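Local coordinates for variant surface glycoprotein MITAT 1.1 (Trypanosoma brucei brucei, PDB 5LY9) that forms, as part of the full-length GPI-anchored protein, a dense coat on the parasite surface whose antigenic variation lets the trypanosome evade the host immune response, at residues Ala61-Thr66 / Glu301-Gly306. Residues are numbered along the deposited sequence; the frame is centred on the assembly and turned at random.
Unlike the reference sequence in segment 61-66: L65 (reference Ser).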
loop_
_atom_site.group_PDB
_atom_site.type_symbol
_atom_site.label_atom_id
_atom_site.label_comp_id
_atom_site.label_asym_id
_atom_site.label_seq_id
_atom_site.Cartn_x
_atom_site.Cartn_y
_atom_site.Cartn_z
ATOM N N ALA A 61 -19.669 -26.722 -28.164
ATOM C CA ALA A 61 -19.898 -25.524 -27.385
ATOM C C ALA A 61 -18.858 -24.476 -27.665
ATOM O O ALA A 61 -18.524 -23.660 -26.764
ATOM C CB ALA A 61 -19.910 -25.855 -25.931
ATOM N N LEU A 62 -18.375 -24.472 -28.898
ATOM C CA LEU A 62 -17.220 -23.622 -29.261
ATOM C C LEU A 62 -17.522 -22.147 -28.979
ATOM O O LEU A 62 -16.670 -21.479 -28.361
ATOM C CB LEU A 62 -16.815 -23.833 -30.722
ATOM C CG LEU A 62 -15.688 -22.906 -31.173
ATOM C CD1 LEU A 62 -14.456 -23.202 -30.360
ATOM C CD2 LEU A 62 -15.406 -23.087 -32.637
ATOM N N GLN A 63 -18.664 -21.638 -29.454
ATOM C CA GLN A 63 -18.936 -20.251 -29.311
ATOM C C GLN A 63 -19.226 -19.848 -27.855
ATOM O O GLN A 63 -18.753 -18.811 -27.419
ATOM C CB GLN A 63 -20.074 -19.758 -30.195
ATOM C CG GLN A 63 -19.746 -19.850 -31.691
ATOM C CD GLN A 63 -20.915 -19.346 -32.573
ATOM O OE1 GLN A 63 -21.609 -18.420 -32.245
ATOM N NE2 GLN A 63 -21.084 -19.935 -33.715
ATOM N N GLN A 64 -19.995 -20.651 -27.131
ATOM C CA GLN A 64 -20.275 -20.380 -25.695
ATOM C C GLN A 64 -18.966 -20.328 -24.900
ATOM O O GLN A 64 -18.713 -19.419 -24.106
ATOM C CB GLN A 64 -21.129 -21.507 -25.119
ATOM C CG GLN A 64 -22.510 -21.578 -25.734
ATOM C CD GLN A 64 -22.653 -22.397 -27.008
ATOM O OE1 GLN A 64 -21.698 -22.731 -27.701
ATOM N NE2 GLN A 64 -23.903 -22.661 -27.375
ATOM N N LEU A 65 -18.089 -21.264 -25.171
ATOM C CA LEU A 65 -16.843 -21.379 -24.369
ATOM C C LEU A 65 -15.800 -20.297 -24.766
ATOM O O LEU A 65 -15.099 -19.756 -23.920
ATOM C CB LEU A 65 -16.269 -22.781 -24.527
ATOM C CG LEU A 65 -17.171 -23.841 -23.849
ATOM C CD1 LEU A 65 -16.591 -25.205 -24.040
ATOM C CD2 LEU A 65 -17.260 -23.588 -22.362
ATOM N N THR A 66 -15.739 -19.974 -26.046
ATOM C CA THR A 66 -14.896 -18.871 -26.530
ATOM C C THR A 66 -15.293 -17.573 -25.827
ATOM O O THR A 66 -14.450 -16.837 -25.350
ATOM C CB THR A 66 -14.968 -18.713 -28.017
ATOM O OG1 THR A 66 -14.411 -19.876 -28.661
ATOM C CG2 THR A 66 -14.225 -17.514 -28.508
ATOM N N GLU A 301 -29.228 -15.441 -26.423
ATOM C CA GLU A 301 -30.394 -16.363 -26.253
ATOM C C GLU A 301 -30.184 -17.633 -27.072
ATOM O O GLU A 301 -30.517 -18.744 -26.646
ATOM C CB GLU A 301 -31.646 -15.673 -26.719
ATOM C CG GLU A 301 -32.090 -14.664 -25.745
ATOM C CD GLU A 301 -33.064 -13.637 -26.294
ATOM O OE1 GLU A 301 -33.260 -13.482 -27.520
ATOM O OE2 GLU A 301 -33.667 -12.975 -25.412
ATOM N N ALA A 302 -29.656 -17.455 -28.290
ATOM C CA ALA A 302 -29.319 -18.604 -29.134
ATOM C C ALA A 302 -28.217 -19.458 -28.627
ATOM O O ALA A 302 -28.112 -20.652 -28.957
ATOM C CB ALA A 302 -29.040 -18.112 -30.564
ATOM N N LEU A 303 -27.312 -18.871 -27.859
ATOM C CA LEU A 303 -26.180 -19.606 -27.319
ATOM C C LEU A 303 -26.520 -20.383 -26.046
ATOM O O LEU A 303 -26.094 -21.497 -25.858
ATOM C CB LEU A 303 -25.058 -18.612 -26.987
ATOM C CG LEU A 303 -24.251 -18.046 -28.205
ATOM C CD1 LEU A 303 -23.316 -16.944 -27.687
ATOM C CD2 LEU A 303 -23.490 -19.173 -28.858
ATOM N N PHE A 304 -27.257 -19.709 -25.166
ATOM C CA PHE A 304 -27.384 -20.082 -23.756
ATOM C C PHE A 304 -28.846 -20.434 -23.396
ATOM O O PHE A 304 -29.129 -20.944 -22.290
ATOM C CB PHE A 304 -26.866 -18.915 -22.850
ATOM C CG PHE A 304 -25.393 -18.770 -22.888
ATOM C CD1 PHE A 304 -24.554 -19.767 -22.410
ATOM C CD2 PHE A 304 -24.836 -17.670 -23.445
ATOM C CE1 PHE A 304 -23.161 -19.656 -22.560
ATOM C CE2 PHE A 304 -23.445 -17.526 -23.530
ATOM C CZ PHE A 304 -22.629 -18.542 -23.139
ATOM N N GLY A 305 -29.787 -20.244 -24.284
ATOM C CA GLY A 305 -31.143 -20.609 -23.970
ATOM C C GLY A 305 -31.958 -19.582 -23.228
ATOM O O GLY A 305 -33.073 -19.872 -22.779
ATOM N N GLY A 306 -31.451 -18.349 -23.125
ATOM C CA GLY A 306 -32.146 -17.267 -22.378
ATOM C C GLY A 306 -31.098 -16.261 -21.874
ATOM O O GLY A 306 -29.919 -16.382 -22.209
#
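Q64, in the first turn of helix 62-114, reaches across to the last turn of helix 295-304 and touches L303 and F304 with successive parts of its side chain. Its CB lies obliquely against the F304 ring, 3.8 Å from CE1, and CG stays near that same ring atom while approaching the carbonyl oxygen of L303. A bend at the second torsion (chi2 87°) then swings the amide away from the ring and across the L303 side chain, where Q64 CD packs 3.8 Å from L303 CD2. At the tip, Q64 NE2 donates to L303 O at 2.9 Å in a nearly straight bond (168°). The oxygen receives it through a lone pair in the carbonyl plane, and lies almost within the plane of the Q64 amide. L303 CD2 also meets CB of Q63 at 3.7 Å; the Q63 oxygen OE1 is hydrogen-bonded to K299, one turn earlier on helix 295-304. Y315 of helix 313-321 touches Q64 and meets the F304 ring nearly at right angles. In this N-terminal part of an A-type VSG, the packing therefore pairs apolar contacts with one directional bond, which satisfies a main-chain carbonyl at the helix C-terminus and probably holds the Q64 amide in this rotation.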